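PDB 3FHF: N-glycosylase/DNA lyase from Methanocaldococcus jannaschii, which belongs to the helix-hairpin-helix superfamily of DNA glycosylases and folds as an almost entirely helical protein. Local coordinates for residues A[13-16]-A[17-20]; A[194-197]-A[198-201]; A[203-206]-A[207-211]. One frame throughout, in Å; residues are numbered along the deposited sequence.

Interaction 1: A[13-16]-A[17-20]; sequences KIEE and LKNS
The C-terminal turn of helix 5-18, together with the bend that follows it, brings Glu15 against Lys18 on one flank and ends at Ser20, where the chain turns toward helix 22-34. Glu15 and Lys18 lie side by side and point the same way. Glu15 OE1 forms a salt bridge with Lys18 NZ at 3.2 Å. The ammonium meets the syn side of the carboxylate but sits 31° out of its plane. Both chains bend to bring this about: Glu15 folds back at chi2 (-68°), and Lys18 turns at chi3 (54°) after running past the carbonyl of Ile14. Lys18 NZ also donates to the backbone O of Val193, so the amine links this helix end to the loop beyond helix 176-192.

The backbone pattern fades toward the end of the helix. Leu17 N to Lys13 O and Lys18 N to Ile14 O are sound helical bonds, each 2.9 Å long. Asn19 N then divides its proton between Glu15 O at 3.2 Å and Glu16 O at 3.1 Å, both weak. Ser20 takes over the closure: its OG donates to Leu17 O at 2.6 Å, while its backbone N reaches the same oxygen at 3.0 Å. The same hydroxyl accepts from Ile22 N and so serves the first turn of the next helix. On another side of the turn the buried Leu17 packs against Tyr206 and Leu207 of helix 197-209.

Two donors thus satisfy the carbonyl of Leu17, and one serine oxygen ties together the end of one helix and the start of the next. The Lys18 ammonium, held near a helix C-terminus by a carboxylate and a carbonyl, would probably offset some of the partial negative charge there.

Interaction 2: A[194-197]-A[198-201]; sequences NLKL and SELD
Leu195 and Leu200 form the close-fitting side of this turn, with Leu195 CD1 4.2 Å from Leu200 CD1 and the two side chains crossing at about a right angle. Leu200 sets CG anti to its own backbone N (chi1 -177°), which sends CD1 toward Leu195 and CD2 toward Leu197. Both Leu195 and Leu200 also reach Ile14 of helix 5-18. The other methyl of Leu200, CD2, lies 4.3 Å from Leu197 CD2, and Leu197 is buried against Glu183, Leu186 and Arg187 of helix 176-192. Ser198 is buried as well, its OG bonded to Asp148, and Asp201 makes a salt bridge with Arg143.

Helix 197-209 starts here, with Lys196 at its N-cap. Glu199 OE2 accepts from Lys196 N at 3.0 Å in a nearly straight bond (173°), the side-chain-to-N-cap half of a capping box. A lysine has no side-chain acceptor with which to return the bond. The N-H approaches OE2 from the anti side, 32° out of the carboxylate plane. The leucine pair that brackets the cap is a hydrophobic staple, and just upstream Asn194 is the C-prime residue of the Schellman motif that ends helix 176-192.

The solvent side is looser. A water donates to Glu199 OE2 at 2.7 Å and to Asn194 O at 3.1 Å, bridging the carboxylate to the connecting loop. The exposed Lys196 lays its CG 3.7 Å from Glu199 OE2, yet its NZ leads away and remains 5.6 Å from that oxygen.

Interaction 3: A[203-206]-A[207-211]; sequences YIWY and LRTGK
Arg208 stands end-on over the indole of Trp205, its NH1 3.1 Å above the ring plane and over its centre. The guanidinium and indole planes are 82° apart, so this cation-pi contact is made by one edge of the guanidinium and not by stacking. CZ of Arg208 lies 4.4 Å from the centroid of the six-membered ring of Trp205. Thr209 CG2 meets the same indole at its edge, in plane, 3.8 Å from Trp205 CE3. A bend at chi3 (-65°) brings the arginine chain back over the ring.

These side chains sit on the last turn of helix 197-209, where Thr209 N still bonds to Trp205 O at 2.8 Å. Gly210 is the first residue to leave the helix, with positive phi; its CA lies over a face of Tyr206, 4.1 Å from the ring centroid, in a CH-pi contact. Tyr206 turns its ring there by setting CG anti to its backbone N (chi1 175°). Beyond the glycine, Lys211 N donates to Thr209 OG1 at 3.2 Å, an ST turn that fixes the exit of the chain.

Further out, a salt bridge from Arg208 NH2 to Glu160 of helix 155-163 steadies the guanidinium, and His156 of that helix touches the same arginine. Lys211 NZ is likewise paired, with Glu60, while Asp154 lies against Trp205.

In the fold
Interactions 2 and 3 share helix 197-209, one at its start and the other at its end, while interaction 1 closes helix 5-18, which lies alongside. Leu195 is the common joint: it packs on Ile14 and Lys18 of 13-20 and on Tyr203, whose OH in turn meets Lys18. Lys13 and Leu17 cover Leu207 nearer the other end of the shared helix. The first two contacts are partly buried: interaction 2 has leucine packing of its own, while interaction 1 is polar along its helix and turns the buried Leu17 to helix 197-209. Interaction 3 is a surface contact ruled by aromatic faces and an arginine. At the helix start a carboxylate accepts from a backbone N, whereas at the two helix ends hydroxyl side chains help guide the departing chain.

Interaction 1: A[13-16]-A[17-20]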
ATOM      1  N   LYS A  13      -0.413   7.902 -22.166  1.00 16.88           N
ATOM      2  CA  LYS A  13      -1.279   8.589 -21.212  1.00 18.01           C
ATOM      3  C   LYS A  13      -0.498   9.000 -19.961  1.00 15.94           C
ATOM      4  O   LYS A  13      -0.628  10.121 -19.470  1.00 14.62           O
ATOM      5  CB  LYS A  13      -2.438   7.677 -20.805  1.00 18.58           C
ATOM      6  CG  LYS A  13      -3.396   8.295 -19.795  1.00 24.86           C
ATOM      7  CD  LYS A  13      -4.002   9.603 -20.306  1.00 26.99           C
ATOM      8  CE  LYS A  13      -5.105  10.101 -19.372  1.00 30.16           C
ATOM      9  NZ  LYS A  13      -5.819  11.294 -19.919  1.00 32.62           N
ATOM     10  N   ILE A  14       0.305   8.083 -19.436  1.00 15.88           N
ATOM     11  CA  ILE A  14       1.094   8.385 -18.249  1.00 14.25           C
ATOM     12  C   ILE A  14       2.075   9.529 -18.517  1.00 15.29           C
ATOM     13  O   ILE A  14       2.269  10.395 -17.667  1.00 12.77           O
ATOM     14  CB  ILE A  14       1.842   7.125 -17.756  1.00 13.56           C
ATOM     15  CG1 ILE A  14       0.822   6.133 -17.191  1.00 13.48           C
ATOM     16  CG2 ILE A  14       2.870   7.493 -16.684  1.00 15.09           C
ATOM     17  CD1 ILE A  14       1.386   4.753 -16.889  1.00 13.71           C
ATOM     18  N   GLU A  15       2.691   9.536 -19.697  1.00 15.90           N
ATOM     19  CA  GLU A  15       3.623  10.607 -20.046  1.00 18.04           C
ATOM     20  C   GLU A  15       2.843  11.916 -20.121  1.00 18.14           C
ATOM     21  O   GLU A  15       3.372  12.991 -19.832  1.00 18.40           O
ATOM     22  CB  GLU A  15       4.291  10.329 -21.394  1.00 21.92           C
ATOM     23  CG  GLU A  15       5.255   9.147 -21.391  1.00 26.67           C
ATOM     24  CD  GLU A  15       6.507   9.395 -20.560  1.00 28.94           C
ATOM     25  OE1 GLU A  15       6.683  10.525 -20.057  1.00 29.85           O
ATOM     26  OE2 GLU A  15       7.324   8.455 -20.420  1.00 32.07           O
ATOM     27  N   GLU A  16       1.580  11.818 -20.516  1.00 17.12           N
ATOM     28  CA  GLU A  16       0.722  12.994 -20.605  1.00 18.39           C
ATOM     29  C   GLU A  16       0.455  13.529 -19.193  1.00 18.02           C
ATOM     30  O   GLU A  16       0.497  14.738 -18.950  1.00 18.42           O
ATOM     31  CB  GLU A  16      -0.593  12.617 -21.280  1.00 22.72           C
ATOM     32  CG  GLU A  16      -0.993  13.549 -22.402  1.00 31.00           C
ATOM     33  CD  GLU A  16      -1.883  12.872 -23.430  1.00 34.22           C
ATOM     34  OE1 GLU A  16      -3.020  12.488 -23.079  1.00 37.18           O
ATOM     35  OE2 GLU A  16      -1.440  12.720 -24.588  1.00 38.29           O
ATOM     36  N   LEU A  17       0.194  12.622 -18.256  1.00 14.04           N
ATOM     37  CA  LEU A  17      -0.070  13.025 -16.881  1.00 15.29           C
ATOM     38  C   LEU A  17       1.175  13.652 -16.254  1.00 15.93           C
ATOM     39  O   LEU A  17       1.081  14.621 -15.489  1.00 14.33           O
ATOM     40  CB  LEU A  17      -0.527  11.821 -16.059  1.00 14.93           C
ATOM     41  CG  LEU A  17      -1.897  11.235 -16.416  1.00 17.78           C
ATOM     42  CD1 LEU A  17      -2.168  10.018 -15.535  1.00 18.07           C
ATOM     43  CD2 LEU A  17      -2.984  12.293 -16.219  1.00 17.67           C
ATOM     44  N   LYS A  18       2.341  13.099 -16.579  1.00 15.57           N
ATOM     45  CA  LYS A  18       3.598  13.623 -16.057  1.00 18.12           C
ATOM     46  C   LYS A  18       3.833  15.051 -16.546  1.00 19.86           C
ATOM     47  O   LYS A  18       4.550  15.826 -15.902  1.00 20.43           O
ATOM     48  CB  LYS A  18       4.763  12.724 -16.473  1.00 17.95           C
ATOM     49  CG  LYS A  18       4.850  11.418 -15.682  1.00 20.40           C
ATOM     50  CD  LYS A  18       5.894  10.478 -16.266  1.00 22.93           C
ATOM     51  CE  LYS A  18       7.257  11.159 -16.389  1.00 24.82           C
ATOM     52  NZ  LYS A  18       8.204  10.340 -17.207  1.00 27.38           N
ATOM     53  N   ASN A  19       3.224  15.394 -17.679  1.00 20.73           N
ATOM     54  CA  ASN A  19       3.346  16.740 -18.245  1.00 24.04           C
ATOM     55  C   ASN A  19       2.148  17.613 -17.882  1.00 24.13           C
ATOM     56  O   ASN A  19       1.826  18.565 -18.591  1.00 24.44           O
ATOM     57  CB  ASN A  19       3.474  16.679 -19.772  1.00 27.90           C
ATOM     58  CG  ASN A  19       4.813  16.127 -20.220  1.00 32.35           C
ATOM     59  OD1 ASN A  19       5.864  16.629 -19.822  1.00 35.07           O
ATOM     60  ND2 ASN A  19       4.784  15.090 -21.053  1.00 34.82           N
ATOM     61  N   SER A  20       1.487  17.283 -16.777  1.00 23.34           N
ATOM     62  CA  SER A  20       0.326  18.045 -16.322  1.00 21.28           C
ATOM     63  C   SER A  20       0.505  18.423 -14.854  1.00 20.79           C
ATOM     64  O   SER A  20       1.504  18.065 -14.234  1.00 19.41           O
ATOM     65  CB  SER A  20      -0.941  17.210 -16.471  1.00 20.01           C
ATOM     66  OG  SER A  20      -0.984  16.173 -15.504  1.00 21.42           O
TER

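Interaction 2: A[194-197]-A[198-201]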
ATOM      1  N   ASN A 194       9.832   5.919 -16.574  0.50 22.72           N
ATOM      2  CA  ASN A 194      10.728   6.557 -15.615  0.50 21.34           C
ATOM      3  C   ASN A 194      10.067   6.940 -14.293  0.50 20.29           C
ATOM      4  O   ASN A 194      10.258   8.045 -13.786  0.50 20.79           O
ATOM      5  CB  ASN A 194      11.388   7.784 -16.244  0.50 23.30           C
ATOM      6  CG  ASN A 194      12.461   7.412 -17.250  0.50 24.82           C
ATOM      7  OD1 ASN A 194      12.173   6.878 -18.322  0.50 26.41           O
ATOM      8  ND2 ASN A 194      13.710   7.685 -16.901  0.50 25.97           N
ATOM      9  N   LEU A 195       9.297   6.013 -13.737  1.00 18.45           N
ATOM     10  CA  LEU A 195       8.625   6.236 -12.458  1.00 16.47           C
ATOM     11  C   LEU A 195       8.987   5.089 -11.525  1.00 15.98           C
ATOM     12  O   LEU A 195       9.166   3.959 -11.972  1.00 15.42           O
ATOM     13  CB  LEU A 195       7.103   6.266 -12.626  1.00 13.17           C
ATOM     14  CG  LEU A 195       6.448   7.417 -13.389  1.00 14.89           C
ATOM     15  CD1 LEU A 195       4.942   7.173 -13.470  1.00 15.70           C
ATOM     16  CD2 LEU A 195       6.729   8.742 -12.679  1.00 16.35           C
ATOM     17  N   LYS A 196       9.102   5.382 -10.234  1.00 16.61           N
ATOM     18  CA  LYS A 196       9.406   4.356  -9.242  1.00 15.67           C
ATOM     19  C   LYS A 196       8.075   3.652  -8.988  1.00 14.05           C
ATOM     20  O   LYS A 196       7.025   4.189  -9.331  1.00 11.87           O
ATOM     21  CB  LYS A 196       9.884   4.997  -7.942  1.00 17.58           C
ATOM     22  CG  LYS A 196      11.085   5.909  -8.094  1.00 22.21           C
ATOM     23  CD  LYS A 196      11.397   6.609  -6.778  1.00 25.21           C
ATOM     24  CE  LYS A 196      12.469   7.678  -6.962  1.00 30.88           C
ATOM     25  NZ  LYS A 196      13.704   7.108  -7.572  1.00 34.92           N
ATOM     26  N   LEU A 197       8.106   2.468  -8.389  1.00 11.99           N
ATOM     27  CA  LEU A 197       6.859   1.752  -8.113  1.00 13.36           C
ATOM     28  C   LEU A 197       5.942   2.534  -7.178  1.00 11.16           C
ATOM     29  O   LEU A 197       4.727   2.485  -7.323  1.00 12.78           O
ATOM     30  CB  LEU A 197       7.152   0.368  -7.525  1.00 14.15           C
ATOM     31  CG  LEU A 197       7.618  -0.654  -8.567  1.00 15.56           C
ATOM     32  CD1 LEU A 197       8.052  -1.936  -7.876  1.00 16.05           C
ATOM     33  CD2 LEU A 197       6.475  -0.927  -9.555  1.00 15.87           C
ATOM     34  N   SER A 198       6.516   3.266  -6.228  1.00 10.62           N
ATOM     35  CA  SER A 198       5.707   4.057  -5.296  1.00  9.91           C
ATOM     36  C   SER A 198       4.863   5.070  -6.082  1.00 10.32           C
ATOM     37  O   SER A 198       3.669   5.243  -5.820  1.00  8.89           O
ATOM     38  CB  SER A 198       6.616   4.804  -4.314  1.00 11.01           C
ATOM     39  OG  SER A 198       7.560   5.592  -5.017  1.00 10.09           O
ATOM     40  N   GLU A 199       5.500   5.723  -7.051  1.00 10.37           N
ATOM     41  CA  GLU A 199       4.859   6.737  -7.889  1.00 11.87           C
ATOM     42  C   GLU A 199       3.883   6.144  -8.901  1.00 12.52           C
ATOM     43  O   GLU A 199       2.771   6.660  -9.085  1.00  9.12           O
ATOM     44  CB  GLU A 199       5.929   7.540  -8.635  1.00 15.78           C
ATOM     45  CG  GLU A 199       6.879   8.317  -7.735  1.00 19.65           C
ATOM     46  CD  GLU A 199       8.119   8.822  -8.464  1.00 23.03           C
ATOM     47  OE1 GLU A 199       8.701   9.819  -7.997  1.00 29.89           O
ATOM     48  OE2 GLU A 199       8.526   8.226  -9.485  1.00 19.94           O
ATOM     49  N   LEU A 200       4.302   5.069  -9.559  1.00 11.08           N
ATOM     50  CA  LEU A 200       3.465   4.417 -10.563  1.00 13.50           C
ATOM     51  C   LEU A 200       2.115   4.045  -9.977  1.00 14.27           C
ATOM     52  O   LEU A 200       1.085   4.200 -10.631  1.00 14.66           O
ATOM     53  CB  LEU A 200       4.145   3.150 -11.096  1.00 11.64           C
ATOM     54  CG  LEU A 200       3.407   2.413 -12.220  1.00 14.42           C
ATOM     55  CD1 LEU A 200       3.424   3.279 -13.464  1.00 13.03           C
ATOM     56  CD2 LEU A 200       4.058   1.061 -12.504  1.00 13.85           C
ATOM     57  N   ASP A 201       2.132   3.553  -8.744  1.00 12.64           N
ATOM     58  CA  ASP A 201       0.912   3.146  -8.067  1.00 14.48           C
ATOM     59  C   ASP A 201      -0.119   4.265  -8.020  1.00 12.60           C
ATOM     60  O   ASP A 201      -1.309   4.029  -8.253  1.00 10.11           O
ATOM     61  CB  ASP A 201       1.227   2.677  -6.642  1.00 15.62           C
ATOM     62  CG  ASP A 201      -0.025   2.331  -5.858  1.00 17.88           C
ATOM     63  OD1 ASP A 201      -0.522   3.206  -5.107  1.00 16.04           O
ATOM     64  OD2 ASP A 201      -0.517   1.188  -6.008  1.00 16.81           O
TER
HETATM   65  O   HOH W   1      10.887   8.735 -10.782  1.00 30.30           O

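Interaction 3: A[203-206]-A[207-211]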
ATOM      1  N   TYR A 203      -0.174   6.970 -10.049  1.00 11.05           N
ATOM      2  CA  TYR A 203      -0.588   7.340 -11.405  1.00 12.14           C
ATOM      3  C   TYR A 203      -1.668   6.374 -11.868  1.00 10.84           C
ATOM      4  O   TYR A 203      -2.651   6.777 -12.491  1.00 11.14           O
ATOM      5  CB  TYR A 203       0.584   7.304 -12.395  1.00 12.46           C
ATOM      6  CG  TYR A 203       1.415   8.568 -12.392  1.00 13.71           C
ATOM      7  CD1 TYR A 203       2.404   8.778 -11.430  1.00 14.14           C
ATOM      8  CD2 TYR A 203       1.200   9.562 -13.345  1.00 13.50           C
ATOM      9  CE1 TYR A 203       3.161   9.943 -11.419  1.00 13.39           C
ATOM     10  CE2 TYR A 203       1.950  10.739 -13.341  1.00 16.16           C
ATOM     11  CZ  TYR A 203       2.928  10.919 -12.375  1.00 16.65           C
ATOM     12  OH  TYR A 203       3.666  12.077 -12.370  1.00 16.20           O
ATOM     13  N   ILE A 204      -1.488   5.096 -11.562  0.50 11.35           N
ATOM     14  CA  ILE A 204      -2.467   4.090 -11.946  0.50 11.79           C
ATOM     15  C   ILE A 204      -3.805   4.329 -11.244  0.50 11.94           C
ATOM     16  O   ILE A 204      -4.863   4.259 -11.875  0.50 11.35           O
ATOM     17  CB  ILE A 204      -1.950   2.669 -11.639  0.50 12.77           C
ATOM     18  CG1 ILE A 204      -0.779   2.349 -12.577  0.50 11.82           C
ATOM     19  CG2 ILE A 204      -3.078   1.651 -11.783  0.50 12.70           C
ATOM     20  CD1 ILE A 204      -0.187   0.965 -12.410  0.50 10.99           C
ATOM     21  N   TRP A 205      -3.770   4.617  -9.946  1.00  9.92           N
ATOM     22  CA  TRP A 205      -5.006   4.882  -9.223  1.00 11.07           C
ATOM     23  C   TRP A 205      -5.666   6.143  -9.767  1.00 12.16           C
ATOM     24  O   TRP A 205      -6.890   6.204  -9.900  1.00 11.75           O
ATOM     25  CB  TRP A 205      -4.770   5.032  -7.713  1.00 10.08           C
ATOM     26  CG  TRP A 205      -4.933   3.744  -6.961  1.00 12.06           C
ATOM     27  CD1 TRP A 205      -3.943   2.984  -6.403  1.00 13.01           C
ATOM     28  CD2 TRP A 205      -6.160   3.047  -6.712  1.00 14.61           C
ATOM     29  NE1 TRP A 205      -4.481   1.856  -5.825  1.00 14.68           N
ATOM     30  CE2 TRP A 205      -5.838   1.872  -6.000  1.00 15.49           C
ATOM     31  CE3 TRP A 205      -7.501   3.304  -7.024  1.00 15.55           C
ATOM     32  CZ2 TRP A 205      -6.813   0.950  -5.590  1.00 18.92           C
ATOM     33  CZ3 TRP A 205      -8.470   2.388  -6.619  1.00 18.47           C
ATOM     34  CH2 TRP A 205      -8.118   1.226  -5.910  1.00 16.97           C
ATOM     35  N   TYR A 206      -4.864   7.149 -10.102  1.00 11.08           N
ATOM     36  CA  TYR A 206      -5.441   8.378 -10.620  1.00 12.63           C
ATOM     37  C   TYR A 206      -6.166   8.129 -11.934  1.00 13.32           C
ATOM     38  O   TYR A 206      -7.227   8.704 -12.177  1.00 14.21           O
ATOM     39  CB  TYR A 206      -4.378   9.453 -10.818  1.00 13.18           C
ATOM     40  CG  TYR A 206      -4.943  10.683 -11.475  1.00 13.25           C
ATOM     41  CD1 TYR A 206      -4.877  10.854 -12.856  1.00 16.95           C
ATOM     42  CD2 TYR A 206      -5.594  11.656 -10.722  1.00 17.04           C
ATOM     43  CE1 TYR A 206      -5.449  11.966 -13.471  1.00 16.53           C
ATOM     44  CE2 TYR A 206      -6.169  12.764 -11.323  1.00 17.54           C
ATOM     45  CZ  TYR A 206      -6.093  12.912 -12.696  1.00 17.82           C
ATOM     46  OH  TYR A 206      -6.675  14.003 -13.293  1.00 22.21           O
ATOM     47  N   LEU A 207      -5.596   7.274 -12.775  1.00 12.87           N
ATOM     48  CA  LEU A 207      -6.215   6.938 -14.056  1.00 15.37           C
ATOM     49  C   LEU A 207      -7.533   6.204 -13.841  1.00 15.89           C
ATOM     50  O   LEU A 207      -8.454   6.316 -14.641  1.00 17.68           O
ATOM     51  CB  LEU A 207      -5.288   6.047 -14.883  1.00 14.40           C
ATOM     52  CG  LEU A 207      -4.130   6.745 -15.594  1.00 16.90           C
ATOM     53  CD1 LEU A 207      -3.162   5.706 -16.155  1.00 18.29           C
ATOM     54  CD2 LEU A 207      -4.684   7.622 -16.701  1.00 15.71           C
ATOM     55  N   ARG A 208      -7.617   5.462 -12.744  1.00 15.07           N
ATOM     56  CA  ARG A 208      -8.806   4.688 -12.426  1.00 15.09           C
ATOM     57  C   ARG A 208      -9.896   5.478 -11.694  1.00 15.11           C
ATOM     58  O   ARG A 208     -11.086   5.228 -11.885  1.00 15.08           O
ATOM     59  CB  ARG A 208      -8.393   3.481 -11.572  1.00 16.53           C
ATOM     60  CG  ARG A 208      -9.428   2.375 -11.455  1.00 16.53           C
ATOM     61  CD  ARG A 208      -8.921   1.278 -10.507  1.00 17.68           C
ATOM     62  NE  ARG A 208      -7.744   0.580 -11.031  1.00 19.22           N
ATOM     63  CZ  ARG A 208      -6.654   0.305 -10.322  1.00 19.07           C
ATOM     64  NH1 ARG A 208      -6.571   0.670  -9.047  1.00 20.59           N
ATOM     65  NH2 ARG A 208      -5.647  -0.350 -10.882  1.00 16.49           N
ATOM     66  N   THR A 209      -9.500   6.446 -10.878  1.00 14.65           N
ATOM     67  CA  THR A 209     -10.467   7.190 -10.091  1.00 14.34           C
ATOM     68  C   THR A 209     -10.416   8.711 -10.167  1.00 15.05           C
ATOM     69  O   THR A 209     -11.362   9.379  -9.754  1.00 16.72           O
ATOM     70  CB  THR A 209     -10.337   6.811  -8.612  1.00 17.67           C
ATOM     71  OG1 THR A 209      -9.066   7.259  -8.122  1.00 18.08           O
ATOM     72  CG2 THR A 209     -10.448   5.285  -8.434  1.00 13.10           C
ATOM     73  N   GLY A 210      -9.321   9.264 -10.669  1.00 14.20           N
ATOM     74  CA  GLY A 210      -9.217  10.710 -10.739  1.00 14.01           C
ATOM     75  C   GLY A 210      -8.850  11.289  -9.386  1.00 14.37           C
ATOM     76  O   GLY A 210      -8.870  12.505  -9.190  1.00 15.40           O
ATOM     77  N   LYS A 211      -8.510  10.422  -8.440  1.00 14.02           N
ATOM     78  CA  LYS A 211      -8.135  10.883  -7.108  1.00 16.61           C
ATOM     79  C   LYS A 211      -6.725  10.444  -6.732  1.00 15.80           C
ATOM     80  O   LYS A 211      -6.179   9.518  -7.320  1.00 14.93           O
ATOM     81  CB  LYS A 211      -9.125  10.357  -6.063  1.00 17.60           C
ATOM     82  CG  LYS A 211     -10.565  10.701  -6.384  1.00 21.95           C
ATOM     83  CD  LYS A 211     -11.448  10.703  -5.150  1.00 27.40           C
ATOM     84  CE  LYS A 211     -11.555   9.343  -4.493  1.00 30.90           C
ATOM     85  NZ  LYS A 211     -12.535   9.395  -3.357  1.00 30.49           N
TER